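PDB 6J5Y: FAA hydrolase family protein from Pseudomonas aeruginosa, which probably hydrolyses fumarylpyruvate to fumarate and pyruvate at a manganese-binding active site of the FAH superfamily type. Local coordinates for residues G65-L70 and E225-V230; V29-A34 and P48-C53; S74-Y79 and R116-M121; G93-L98 and L187-E192; L12-S17 and L145-Q150. All blocks are in the same frame, centred on the assembly; numbering follows the deposited sequence.

In the fold
All five contacts are partly buried; interaction 2, lining the pyruvate pocket, lies nearest the chain's centre and the other four farther out. Interactions 1 and 2 both pair strands, parallel and antiparallel, in different sheets. In interaction 1 an apolar face packs inward and a charged pair lies on the outer face. In interactions 3 and 4, near the surface, polar bonds to loop N-H groups carry the contact, through an aspartate at a helix start and a serine at a helix end. Interaction 5 adds an aromatic stack to two backbone bonds. Tyr79 of interaction 3 packs on Leu70 and Val230 of interaction 1, and Phe51 of interaction 2 on Leu187 and Phe190 of interaction 4.

Interaction 1 of 5, residues G65-L70 and E225-V230; sequences GSTLEL and ELSVRV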
# COMPACT_ATOMS: atom_id res chain seq x y z
N GLY A 65 -0.02 -8.23 -16.51
CA GLY A 65 0.34 -9.44 -17.29
C GLY A 65 1.72 -9.97 -16.94
O GLY A 65 2.15 -10.99 -17.54
N SER A 66 2.39 -9.34 -15.97
CA SER A 66 3.74 -9.73 -15.48
C SER A 66 3.61 -10.26 -14.06
O SER A 66 2.59 -9.93 -13.39
CB SER A 66 4.68 -8.55 -15.54
OG SER A 66 5.22 -8.39 -16.83
N THR A 67 4.61 -11.01 -13.60
CA THR A 67 4.70 -11.52 -12.22
C THR A 67 6.02 -11.04 -11.62
O THR A 67 7.06 -11.23 -12.26
CB THR A 67 4.50 -13.04 -12.18
OG1 THR A 67 3.16 -13.30 -12.62
CG2 THR A 67 4.73 -13.63 -10.81
N LEU A 68 5.97 -10.39 -10.46
CA LEU A 68 7.18 -9.94 -9.76
C LEU A 68 7.77 -11.14 -9.03
O LEU A 68 7.04 -11.80 -8.25
CB LEU A 68 6.85 -8.82 -8.77
CG LEU A 68 8.04 -8.33 -7.95
CD1 LEU A 68 9.09 -7.69 -8.86
CD2 LEU A 68 7.57 -7.34 -6.88
N GLU A 69 9.06 -11.36 -9.24
CA GLU A 69 9.84 -12.42 -8.55
C GLU A 69 10.42 -11.75 -7.32
O GLU A 69 11.39 -11.00 -7.49
CB GLU A 69 10.91 -13.01 -9.46
CG GLU A 69 10.36 -13.57 -10.77
CD GLU A 69 9.45 -14.79 -10.67
OE1 GLU A 69 9.56 -15.57 -9.69
OE2 GLU A 69 8.59 -14.94 -11.59
N LEU A 70 9.82 -11.98 -6.16
CA LEU A 70 10.11 -11.23 -4.92
C LEU A 70 10.88 -12.11 -3.94
O LEU A 70 10.30 -13.07 -3.42
CB LEU A 70 8.79 -10.76 -4.31
CG LEU A 70 8.92 -9.76 -3.16
CD1 LEU A 70 9.90 -8.65 -3.51
CD2 LEU A 70 7.58 -9.17 -2.78
N GLU A 225 -5.02 -6.16 -11.62
CA GLU A 225 -4.47 -7.25 -10.79
C GLU A 225 -2.99 -6.98 -10.50
O GLU A 225 -2.35 -6.21 -11.23
CB GLU A 225 -4.65 -8.56 -11.55
CG GLU A 225 -3.81 -8.61 -12.82
CD GLU A 225 -4.41 -7.94 -14.05
OE1 GLU A 225 -5.19 -8.64 -14.74
OE2 GLU A 225 -4.13 -6.73 -14.31
N LEU A 226 -2.47 -7.66 -9.49
CA LEU A 226 -1.05 -7.57 -9.06
C LEU A 226 -0.56 -8.98 -8.78
O LEU A 226 -1.03 -9.56 -7.79
CB LEU A 226 -0.98 -6.68 -7.80
CG LEU A 226 0.40 -6.53 -7.17
CD1 LEU A 226 1.37 -5.94 -8.16
CD2 LEU A 226 0.32 -5.68 -5.92
N SER A 227 0.31 -9.53 -9.63
CA SER A 227 0.88 -10.90 -9.51
C SER A 227 2.30 -10.86 -8.94
O SER A 227 3.21 -10.27 -9.56
CB SER A 227 0.82 -11.62 -10.83
OG SER A 227 1.39 -12.91 -10.75
N VAL A 228 2.52 -11.55 -7.82
CA VAL A 228 3.85 -11.59 -7.14
C VAL A 228 4.11 -13.04 -6.75
O VAL A 228 3.21 -13.64 -6.15
CB VAL A 228 3.90 -10.68 -5.90
CG1 VAL A 228 5.24 -10.79 -5.18
CG2 VAL A 228 3.59 -9.23 -6.25
N ARG A 229 5.28 -13.57 -7.07
CA ARG A 229 5.75 -14.89 -6.58
C ARG A 229 6.95 -14.64 -5.66
O ARG A 229 7.86 -13.90 -6.05
CB ARG A 229 6.14 -15.83 -7.72
CG ARG A 229 6.65 -17.20 -7.26
CD ARG A 229 6.90 -18.20 -8.39
NE ARG A 229 6.99 -17.51 -9.67
CZ ARG A 229 7.28 -18.05 -10.85
NH1 ARG A 229 7.31 -17.27 -11.92
NH2 ARG A 229 7.55 -19.34 -10.96
N VAL A 230 6.92 -15.29 -4.50
CA VAL A 230 8.00 -15.27 -3.49
C VAL A 230 9.07 -16.29 -3.90
O VAL A 230 8.70 -17.46 -4.07
CB VAL A 230 7.42 -15.54 -2.09
CG1 VAL A 230 8.48 -15.46 -1.00
CG2 VAL A 230 6.28 -14.58 -1.81
O HOH W 1 0.67 -8.13 -11.93
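Leu70 and Val228 make the close apolar contact of this strand pair, Leu70 CB lying 3.7 Å from Val228 CG1. Leu70 CD2 also lies against that methyl group. Leu68 joins them on this face, its CB near Val228 CG2, and Pro141 of strand 140-147 packs against all three. Branched aliphatic residues suit a face that is covered by another sheet. The backbones run parallel: Leu68 N donates to Ser227 O, Arg229 N to Leu68 O at 2.8 Å, and Leu70 N to Arg229 O at 2.7 Å, so Leu68 and Arg229 each use both N and O toward the partner strand. Strand 67-71 is thereby added as an outermost strand to the five-stranded mixed sheet, with strand 215-220 on the far side of 225-231. The other face, which carries Thr67, Ser227, Glu69 and Arg229, is looser and more open to solvent, with Glu69 exposed. Thr67 OG1 and Ser227 OG share a hydrogen bond of 2.6 Å, and the Thr67 methyl CG2 lies over the backbone N of Arg229. Glu69 and Arg229 run side by side and form a salt bridge, OE2 to NH1 at 2.7 Å; the hydrogen bond within it is weak, bent to 121°, and the carboxylate and guanidinium planes stand 63° apart. Where the strands diverge, a water donates to Ser66 O at 3.0 Å and accepts from Ser227 N at 2.7 Å.

Interaction 2 of 5, residues V29-A34 and P48-C53; sequences VGRNYA and PPFFFC. With PYR (pyruvic acid), chain B.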
# COMPACT_ATOMS: atom_id res chain seq x y z
N VAL A 29 -1.52 3.51 5.94
CA VAL A 29 -2.51 3.57 7.06
C VAL A 29 -2.58 2.18 7.69
O VAL A 29 -2.79 1.18 6.94
CB VAL A 29 -3.90 4.07 6.61
CG1 VAL A 29 -4.77 4.32 7.83
CG2 VAL A 29 -3.83 5.32 5.75
N GLY A 30 -2.40 2.12 9.01
CA GLY A 30 -2.51 0.87 9.77
C GLY A 30 -3.86 0.75 10.45
O GLY A 30 -4.41 1.79 10.92
N ARG A 31 -4.39 -0.47 10.47
CA ARG A 31 -5.67 -0.86 11.13
C ARG A 31 -6.81 -0.01 10.56
O ARG A 31 -7.52 0.65 11.36
CB ARG A 31 -5.55 -0.72 12.66
CG ARG A 31 -4.66 -1.78 13.29
CD ARG A 31 -4.47 -1.62 14.79
NE ARG A 31 -3.17 -2.14 15.17
CZ ARG A 31 -2.44 -1.73 16.19
NH1 ARG A 31 -2.88 -0.77 16.99
NH2 ARG A 31 -1.25 -2.28 16.41
N ASN A 32 -6.98 0.00 9.24
CA ASN A 32 -8.02 0.85 8.60
C ASN A 32 -9.22 0.02 8.13
O ASN A 32 -10.04 0.58 7.41
CB ASN A 32 -7.48 1.65 7.41
CG ASN A 32 -8.21 2.96 7.22
OD1 ASN A 32 -8.94 3.40 8.11
ND2 ASN A 32 -7.96 3.62 6.10
N TYR A 33 -9.32 -1.24 8.53
CA TYR A 33 -10.51 -2.10 8.29
C TYR A 33 -10.85 -2.72 9.64
O TYR A 33 -9.94 -3.33 10.21
CB TYR A 33 -10.23 -3.16 7.22
CG TYR A 33 -10.11 -2.67 5.80
CD1 TYR A 33 -8.92 -2.14 5.33
CD2 TYR A 33 -11.15 -2.80 4.89
CE1 TYR A 33 -8.77 -1.73 4.01
CE2 TYR A 33 -11.02 -2.40 3.57
CZ TYR A 33 -9.82 -1.85 3.13
OH TYR A 33 -9.67 -1.42 1.83
N ALA A 34 -12.07 -2.54 10.12
CA ALA A 34 -12.50 -2.97 11.47
C ALA A 34 -12.20 -4.46 11.64
O ALA A 34 -11.60 -4.83 12.65
CB ALA A 34 -13.97 -2.66 11.68
N PRO A 48 -8.12 4.79 16.92
CA PRO A 48 -8.22 5.06 15.51
C PRO A 48 -7.10 4.43 14.67
O PRO A 48 -6.24 3.79 15.20
CB PRO A 48 -8.02 6.57 15.49
CG PRO A 48 -7.04 6.81 16.59
CD PRO A 48 -7.42 5.81 17.65
N PRO A 49 -7.23 4.50 13.34
CA PRO A 49 -6.09 4.19 12.47
C PRO A 49 -4.84 5.03 12.75
O PRO A 49 -4.90 5.95 13.54
CB PRO A 49 -6.64 4.48 11.06
CG PRO A 49 -8.14 4.30 11.22
CD PRO A 49 -8.43 4.89 12.59
N PHE A 50 -3.72 4.72 12.10
CA PHE A 50 -2.41 5.38 12.35
C PHE A 50 -1.57 5.34 11.07
O PHE A 50 -1.90 4.64 10.08
CB PHE A 50 -1.68 4.70 13.52
CG PHE A 50 -1.39 3.24 13.32
CD1 PHE A 50 -0.35 2.83 12.52
CD2 PHE A 50 -2.19 2.27 13.93
CE1 PHE A 50 -0.08 1.48 12.33
CE2 PHE A 50 -1.94 0.93 13.72
CZ PHE A 50 -0.87 0.54 12.94
N PHE A 51 -0.48 6.08 11.09
CA PHE A 51 0.33 6.34 9.88
C PHE A 51 1.74 5.83 10.09
O PHE A 51 2.30 6.05 11.17
CB PHE A 51 0.36 7.84 9.57
CG PHE A 51 -1.00 8.45 9.33
CD1 PHE A 51 -1.89 7.86 8.45
CD2 PHE A 51 -1.38 9.61 9.99
CE1 PHE A 51 -3.14 8.42 8.23
CE2 PHE A 51 -2.63 10.17 9.76
CZ PHE A 51 -3.49 9.59 8.88
N PHE A 52 2.31 5.22 9.05
CA PHE A 52 3.75 4.92 8.95
C PHE A 52 4.16 5.12 7.50
O PHE A 52 3.30 5.53 6.68
CB PHE A 52 4.06 3.52 9.47
CG PHE A 52 3.40 2.38 8.73
CD1 PHE A 52 2.11 1.97 9.07
CD2 PHE A 52 4.08 1.68 7.76
CE1 PHE A 52 1.53 0.88 8.45
CE2 PHE A 52 3.48 0.61 7.11
CZ PHE A 52 2.19 0.22 7.45
N CYS A 53 5.44 4.90 7.23
CA CYS A 53 6.08 5.21 5.94
C CYS A 53 6.99 4.07 5.50
O CYS A 53 7.39 3.21 6.33
CB CYS A 53 6.87 6.51 5.99
SG CYS A 53 5.84 7.97 6.27
C PYR B . -2.39 -2.41 8.08
O PYR B . -2.50 -2.34 6.84
OXT PYR B . -3.38 -2.54 8.83
CA PYR B . -1.18 -2.30 8.56
O3 PYR B . -0.26 -2.07 7.77
CB PYR B . -0.81 -2.38 10.02
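Gly30 and Phe50 form an antiparallel hydrogen-bonded pair, Gly30 N donating to Phe50 O at 2.8 Å and Phe50 N returning a longer bond to Gly30 O at 3.2 Å. Val29 and Phe51 follow as a non-hydrogen-bonded pair. This part of the mixed sheet, where strand 50-54 pairs with strand 26-30, forms one wall of the pyruvate pocket. Glycine suits its place because the Phe50 ring lies across it: Gly30 CA sits over the ring face, 3.8 Å from the centroid, in a CH-pi contact. Phe50 CG stands between its own backbone N and carbonyl carbon (chi1 59°), which starts the ring on its course over the glycine. Arg31 crosses the rim of that ring, with CD in plane at its edge, while Phe50 CE2 lies over one face of the guanidinium, the planes 78° apart. Val29 CG1 meets Pro49 CB at 3.7 Å and CG2 reaches the edge of the Phe51 ring. Asn32 OD1 touches Pro49 CG but bonds to Trp178 N, and ND2 to Thr201 O. Arg31 N donates to pyruvate OXT at 2.8 Å, and Lys134 NZ also bonds the ligand; pyruvate O3 lies at the edge of the Phe52 ring, in its plane, 3.4 Å from Phe52 CZ.

Interaction 3 of 5, residues S74-Y79 and R116-M121; sequences SQTGNY and RRDLQM
Asp118, in the first turn of helix 117-126, receives the loop 74-79 on its carboxylate, and the loop bends to it through an ST turn in which Thr76 OG1 accepts from Asn78 N. Thr76 OG1 donates to Asp118 OD1 at 2.7 Å, and Gly77 N donates to OD2 at 2.7 Å; both approach on the syn side. Thr76 OG1 thus gives one bond and accepts another, a double role that suits a hydroxyl. OD1 also accepts from Leu119 N on its anti side, and Thr76 OG1 and Leu119 N reach it from opposite faces of the carboxylate plane. Three bonds, from Thr76 OG1, Gly77 N and Leu119 N, thus fix the Asp118 carboxylate. Arg116 NH2 donates to Ser74 O at 2.8 Å from above the carbonyl plane, while its NH1 bonds to Ile132 O. One backbone bond joins the segments, Arg117 N to Asn78 O at 2.8 Å, at the start of the helix. The packing is carried by the aliphatic part of Arg116, which lies across Thr76, with CG 3.9 Å from Thr76 CB, and by Leu119 CD1, which abuts Gln75 O. Arg117 turns its charged end toward the active site, where NH2 makes a salt bridge to the manganese ligand Glu82, and Arg117 NH1 donates to Gln120 OE1 at 3.1 Å, in the guanidinium plane.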
# COMPACT_ATOMS: atom_id res chain seq x y z
N SER A 74 15.38 -10.81 4.48
CA SER A 74 16.32 -11.18 5.57
C SER A 74 15.65 -10.99 6.94
O SER A 74 14.63 -10.26 7.03
CB SER A 74 17.61 -10.41 5.46
OG SER A 74 17.45 -9.07 5.95
N GLN A 75 16.15 -11.69 7.95
CA GLN A 75 15.83 -11.43 9.37
C GLN A 75 14.33 -11.61 9.62
O GLN A 75 13.81 -10.92 10.51
CB GLN A 75 16.33 -10.03 9.74
CG GLN A 75 17.84 -9.87 9.59
CD GLN A 75 18.59 -10.68 10.63
OE1 GLN A 75 18.09 -10.91 11.73
NE2 GLN A 75 19.80 -11.08 10.30
N THR A 76 13.68 -12.56 8.94
CA THR A 76 12.25 -12.90 9.25
C THR A 76 11.99 -14.40 9.09
O THR A 76 12.53 -15.02 8.17
CB THR A 76 11.27 -12.08 8.40
OG1 THR A 76 9.98 -12.28 8.95
CG2 THR A 76 11.26 -12.46 6.95
N GLY A 77 11.13 -14.92 9.96
CA GLY A 77 10.46 -16.21 9.74
C GLY A 77 9.00 -16.02 9.39
O GLY A 77 8.38 -17.02 9.13
N ASN A 78 8.46 -14.80 9.36
CA ASN A 78 6.99 -14.57 9.33
C ASN A 78 6.70 -13.40 8.40
O ASN A 78 6.54 -12.26 8.91
CB ASN A 78 6.44 -14.29 10.73
CG ASN A 78 4.93 -14.36 10.83
OD1 ASN A 78 4.25 -14.68 9.87
ND2 ASN A 78 4.41 -14.07 12.01
N TYR A 79 6.66 -13.69 7.11
CA TYR A 79 6.63 -12.69 6.01
C TYR A 79 5.19 -12.63 5.51
O TYR A 79 4.76 -13.60 4.84
CB TYR A 79 7.70 -13.05 4.98
CG TYR A 79 7.75 -12.22 3.71
CD1 TYR A 79 7.86 -10.84 3.75
CD2 TYR A 79 7.78 -12.83 2.47
CE1 TYR A 79 7.93 -10.09 2.59
CE2 TYR A 79 7.88 -12.10 1.30
CZ TYR A 79 7.97 -10.72 1.36
OH TYR A 79 8.04 -9.99 0.22
N ARG A 116 7.57 -7.85 7.49
CA ARG A 116 8.28 -8.83 8.35
C ARG A 116 7.50 -8.84 9.65
O ARG A 116 7.82 -8.01 10.49
CB ARG A 116 9.77 -8.49 8.48
CG ARG A 116 10.47 -8.48 7.12
CD ARG A 116 11.96 -8.42 7.18
NE ARG A 116 12.48 -7.10 7.52
CZ ARG A 116 13.72 -6.70 7.30
NH1 ARG A 116 14.09 -5.48 7.65
NH2 ARG A 116 14.58 -7.52 6.72
N ARG A 117 6.44 -9.63 9.74
CA ARG A 117 5.44 -9.55 10.86
C ARG A 117 6.10 -9.80 12.23
O ARG A 117 5.73 -9.08 13.20
CB ARG A 117 4.28 -10.52 10.59
CG ARG A 117 3.18 -10.50 11.64
CD ARG A 117 2.32 -9.25 11.58
NE ARG A 117 1.58 -9.24 10.33
CZ ARG A 117 1.04 -8.18 9.73
NH1 ARG A 117 1.17 -6.95 10.24
NH2 ARG A 117 0.40 -8.34 8.60
N ASP A 118 7.00 -10.78 12.33
CA ASP A 118 7.76 -11.09 13.58
C ASP A 118 8.47 -9.82 14.08
O ASP A 118 8.24 -9.43 15.27
CB ASP A 118 8.72 -12.29 13.44
CG ASP A 118 9.59 -12.33 12.18
OD1 ASP A 118 9.61 -11.34 11.43
OD2 ASP A 118 10.23 -13.37 11.96
N LEU A 119 9.20 -9.14 13.20
CA LEU A 119 9.91 -7.86 13.53
C LEU A 119 8.89 -6.77 13.90
O LEU A 119 9.10 -6.10 14.93
CB LEU A 119 10.79 -7.42 12.35
CG LEU A 119 11.93 -8.37 11.97
CD1 LEU A 119 12.86 -7.71 10.96
CD2 LEU A 119 12.72 -8.83 13.20
N GLN A 120 7.85 -6.57 13.09
CA GLN A 120 6.85 -5.52 13.35
C GLN A 120 6.23 -5.74 14.74
O GLN A 120 6.06 -4.76 15.51
CB GLN A 120 5.80 -5.52 12.23
CG GLN A 120 4.66 -4.52 12.48
CD GLN A 120 3.45 -5.18 13.09
OE1 GLN A 120 3.04 -6.26 12.66
NE2 GLN A 120 2.86 -4.56 14.09
N MET A 121 5.88 -6.97 15.05
CA MET A 121 5.17 -7.31 16.32
C MET A 121 6.15 -7.16 17.48
O MET A 121 5.72 -6.64 18.52
CB MET A 121 4.56 -8.71 16.27
CG MET A 121 3.32 -8.76 15.38
SD MET A 121 2.55 -10.41 15.30
CE MET A 121 1.91 -10.50 16.97

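Interaction 4 of 5, residues G93-L98 and L187-E192; sequences GCDIPL and LSRFFE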
# COMPACT_ATOMS: atom_id res chain seq x y z
N GLY A 93 -0.85 19.86 -0.40
CA GLY A 93 -1.47 20.84 0.51
C GLY A 93 -1.43 20.40 1.95
O GLY A 93 -1.10 19.22 2.21
N CYS A 94 -1.87 21.28 2.84
CA CYS A 94 -1.87 21.15 4.31
C CYS A 94 -3.31 21.30 4.79
O CYS A 94 -4.01 22.17 4.20
CB CYS A 94 -1.05 22.24 4.99
SG CYS A 94 0.66 22.33 4.40
N ASP A 95 -3.71 20.55 5.80
CA ASP A 95 -5.05 20.69 6.43
C ASP A 95 -6.11 20.77 5.34
O ASP A 95 -6.91 21.71 5.38
CB ASP A 95 -5.13 21.95 7.30
CG ASP A 95 -4.24 21.89 8.54
OD1 ASP A 95 -3.54 20.89 8.71
OD2 ASP A 95 -4.30 22.81 9.33
N ILE A 96 -6.12 19.79 4.44
CA ILE A 96 -7.04 19.74 3.27
C ILE A 96 -8.43 19.39 3.78
O ILE A 96 -8.65 18.32 4.37
CB ILE A 96 -6.54 18.74 2.21
CG1 ILE A 96 -5.12 19.08 1.72
CG2 ILE A 96 -7.53 18.65 1.06
CD1 ILE A 96 -4.44 17.94 0.98
N PRO A 97 -9.42 20.27 3.52
CA PRO A 97 -10.82 19.98 3.85
C PRO A 97 -11.32 18.65 3.25
O PRO A 97 -10.97 18.32 2.14
CB PRO A 97 -11.54 21.19 3.26
CG PRO A 97 -10.51 22.31 3.37
CD PRO A 97 -9.22 21.62 2.96
N LEU A 98 -12.14 17.92 4.00
CA LEU A 98 -12.72 16.61 3.57
C LEU A 98 -13.40 16.75 2.22
O LEU A 98 -13.25 15.85 1.39
CB LEU A 98 -13.72 16.09 4.61
CG LEU A 98 -13.16 15.84 6.01
CD1 LEU A 98 -14.28 15.45 6.96
CD2 LEU A 98 -12.10 14.75 5.98
N LEU A 187 -3.83 12.86 7.11
CA LEU A 187 -2.38 12.85 6.77
C LEU A 187 -1.89 14.29 6.63
O LEU A 187 -0.79 14.63 7.15
CB LEU A 187 -2.22 12.05 5.48
CG LEU A 187 -0.94 11.26 5.23
CD1 LEU A 187 -0.44 10.47 6.44
CD2 LEU A 187 -1.20 10.33 4.05
N SER A 188 -2.68 15.13 5.95
CA SER A 188 -2.32 16.54 5.62
C SER A 188 -2.28 17.43 6.87
O SER A 188 -1.85 18.56 6.71
CB SER A 188 -3.24 17.12 4.56
OG SER A 188 -4.50 17.50 5.09
N ARG A 189 -2.77 16.98 8.04
CA ARG A 189 -2.57 17.69 9.34
C ARG A 189 -1.12 17.53 9.82
O ARG A 189 -0.64 18.46 10.45
CB ARG A 189 -3.47 17.13 10.44
CG ARG A 189 -4.94 17.47 10.25
CD ARG A 189 -5.83 16.88 11.35
NE ARG A 189 -7.23 17.18 11.04
CZ ARG A 189 -8.28 16.73 11.71
NH1 ARG A 189 -8.12 15.96 12.76
NH2 ARG A 189 -9.50 17.07 11.32
N PHE A 190 -0.49 16.37 9.57
CA PHE A 190 0.83 15.98 10.11
C PHE A 190 2.00 16.26 9.14
O PHE A 190 3.16 16.38 9.62
CB PHE A 190 0.79 14.51 10.48
CG PHE A 190 -0.15 14.25 11.62
CD1 PHE A 190 0.26 14.45 12.93
CD2 PHE A 190 -1.45 13.85 11.39
CE1 PHE A 190 -0.61 14.23 13.98
CE2 PHE A 190 -2.32 13.63 12.44
CZ PHE A 190 -1.89 13.79 13.74
N PHE A 191 1.72 16.31 7.83
CA PHE A 191 2.73 16.46 6.76
C PHE A 191 2.13 17.30 5.64
O PHE A 191 0.91 17.17 5.36
CB PHE A 191 3.13 15.09 6.17
CG PHE A 191 3.44 14.01 7.17
CD1 PHE A 191 4.71 13.91 7.74
CD2 PHE A 191 2.47 13.10 7.56
CE1 PHE A 191 5.00 12.91 8.67
CE2 PHE A 191 2.75 12.11 8.48
CZ PHE A 191 4.01 12.02 9.04
N GLU A 192 2.94 18.11 4.96
CA GLU A 192 2.49 18.74 3.70
C GLU A 192 2.47 17.67 2.60
O GLU A 192 3.52 17.17 2.23
CB GLU A 192 3.40 19.90 3.29
CG GLU A 192 2.89 20.60 2.05
CD GLU A 192 3.77 21.72 1.56
OE1 GLU A 192 4.87 21.90 2.12
OE2 GLU A 192 3.38 22.38 0.60
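Ser188 meets the loop 93-98 with both its hydroxyl and its carbonyl. OG accepts from Ile96 N at 2.9 Å, and the carbonyl O accepts from Asp95 N at 2.9 Å in a nearly straight bond that comes from well above the carbonyl plane. One residue near the end of the helix thus satisfies two successive loop N-H groups. The small serine side chain suits this close approach: chi1 of 77° puts OG between the backbone N and the carbonyl carbon, where Ile96 N can reach it. Beside this pair, Asp95 OD1 touches Arg189 CA, and Cys94 SG rests on Glu192 CG at 3.7 Å. In the next shell, Ser188 OG also bonds to Ser185 O, one turn earlier, while Ser185 OG bonds to Ile96 O. At the backbone angles of Gly93 (phi 149°, psi 174°) a side chain would press on the preceding carbonyl O; its backbone bonds to that of Leu193. The contact joins the loop between strand 79-89 and helix 98-101 to the C-terminal end of helix 180-190, with Ile96 packing on Val184 of that helix.

Interaction 5 of 5, residues L12-S17 and L145-Q150; sequences LTIHGS and LYPASQ
His15 lays its imidazole over the ring of Tyr146 in an offset stack, the centroids 4.2 Å apart and the planes at 13°. Tyr146 CE2 sits over the centre of the imidazole, while His15 CB lies over the centre of the tyrosine ring, 3.7 Å from its centroid, in a CH-pi contact. His15 CG is anti to the backbone N (chi1 166°), carrying the imidazole out to the Tyr146 ring; two flat aromatic rings suit such a face-to-face overlap. Next to the stack the backbones meet in a single bridge between Ile14 and Leu145: Leu145 N donates to Thr13 O at 2.6 Å and His15 N to Leu145 O at 2.9 Å. The bridge joins the start of the type II turn Ile14 to Ser17, which follows strand 11-13 of the small two-stranded sheet, to the end of strand 140-147 in the large mixed sheet. Gly16 suits that turn by its positive phi. On the buried side, Leu12 CD1 meets Leu145 CD2 at 4.1 Å, and Ile14 CG2 lies 4.0 Å from Pro147 CG. Trp106 of strand 105-116 touches Ile14, Leu145 and Pro147, and Phe21 packs on Leu12 and Leu145.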
# COMPACT_ATOMS: atom_id res chain seq x y z
N LEU A 12 5.82 4.88 -11.34
CA LEU A 12 4.73 3.91 -11.56
C LEU A 12 4.41 3.94 -13.04
O LEU A 12 4.40 5.05 -13.57
CB LEU A 12 3.51 4.34 -10.76
CG LEU A 12 3.75 4.49 -9.26
CD1 LEU A 12 2.42 4.73 -8.54
CD2 LEU A 12 4.45 3.26 -8.72
N THR A 13 4.08 2.78 -13.63
CA THR A 13 3.46 2.75 -14.97
C THR A 13 2.03 3.27 -14.80
O THR A 13 1.46 3.13 -13.68
CB THR A 13 3.56 1.38 -15.66
OG1 THR A 13 2.71 0.46 -14.99
CG2 THR A 13 4.97 0.85 -15.72
N ILE A 14 1.55 3.99 -15.82
CA ILE A 14 0.21 4.62 -15.85
C ILE A 14 -0.59 3.87 -16.91
O ILE A 14 -0.12 3.78 -18.07
CB ILE A 14 0.28 6.15 -16.15
CG1 ILE A 14 1.08 6.91 -15.09
CG2 ILE A 14 -1.14 6.68 -16.29
CD1 ILE A 14 1.24 8.42 -15.32
N HIS A 15 -1.71 3.30 -16.50
CA HIS A 15 -2.54 2.39 -17.33
C HIS A 15 -2.86 3.12 -18.63
O HIS A 15 -3.32 4.27 -18.56
CB HIS A 15 -3.76 1.92 -16.52
CG HIS A 15 -4.81 1.29 -17.38
ND1 HIS A 15 -4.70 -0.02 -17.84
CD2 HIS A 15 -5.96 1.77 -17.87
CE1 HIS A 15 -5.75 -0.30 -18.57
NE2 HIS A 15 -6.54 0.79 -18.61
N GLY A 16 -2.51 2.53 -19.77
CA GLY A 16 -2.86 3.03 -21.12
C GLY A 16 -2.03 4.24 -21.54
O GLY A 16 -2.51 4.98 -22.42
N SER A 17 -0.85 4.46 -20.94
CA SER A 17 0.00 5.65 -21.18
C SER A 17 1.47 5.23 -21.26
O SER A 17 1.81 4.16 -20.69
CB SER A 17 -0.21 6.67 -20.10
OG SER A 17 0.59 7.82 -20.33
N LEU A 145 -0.79 2.52 -12.42
CA LEU A 145 -1.58 3.61 -11.81
C LEU A 145 -2.76 3.94 -12.72
O LEU A 145 -2.53 4.28 -13.88
CB LEU A 145 -0.68 4.81 -11.58
CG LEU A 145 -1.29 5.94 -10.76
CD1 LEU A 145 -1.77 5.44 -9.41
CD2 LEU A 145 -0.28 7.06 -10.59
N TYR A 146 -3.99 3.85 -12.21
CA TYR A 146 -5.21 4.21 -13.00
C TYR A 146 -5.60 5.66 -12.71
O TYR A 146 -5.94 5.98 -11.57
CB TYR A 146 -6.36 3.26 -12.70
CG TYR A 146 -6.19 1.89 -13.33
CD1 TYR A 146 -5.23 1.01 -12.87
CD2 TYR A 146 -7.00 1.48 -14.37
CE1 TYR A 146 -5.07 -0.24 -13.44
CE2 TYR A 146 -6.87 0.22 -14.94
CZ TYR A 146 -5.88 -0.63 -14.48
OH TYR A 146 -5.73 -1.85 -15.05
N PRO A 147 -5.58 6.57 -13.71
CA PRO A 147 -6.02 7.95 -13.47
C PRO A 147 -7.49 8.06 -13.04
O PRO A 147 -8.34 7.38 -13.63
CB PRO A 147 -5.84 8.66 -14.81
CG PRO A 147 -4.90 7.77 -15.61
CD PRO A 147 -5.08 6.37 -15.07
N ALA A 148 -7.77 8.95 -12.07
CA ALA A 148 -9.15 9.31 -11.68
C ALA A 148 -9.87 9.96 -12.88
O ALA A 148 -11.11 9.93 -12.92
CB ALA A 148 -9.12 10.17 -10.44
N SER A 149 -9.12 10.47 -13.86
CA SER A 149 -9.71 10.93 -15.15
C SER A 149 -10.37 9.74 -15.85
O SER A 149 -11.40 9.95 -16.51
CB SER A 149 -8.69 11.62 -16.03
OG SER A 149 -7.83 10.66 -16.65
N GLN A 150 -9.83 8.52 -15.70
CA GLN A 150 -10.45 7.27 -16.22
C GLN A 150 -11.48 6.75 -15.20
O GLN A 150 -12.66 6.64 -15.58
CB GLN A 150 -9.43 6.18 -16.54
CG GLN A 150 -8.56 6.47 -17.76
CD GLN A 150 -7.40 5.51 -17.90
OE1 GLN A 150 -6.35 5.85 -18.46
NE2 GLN A 150 -7.55 4.31 -17.37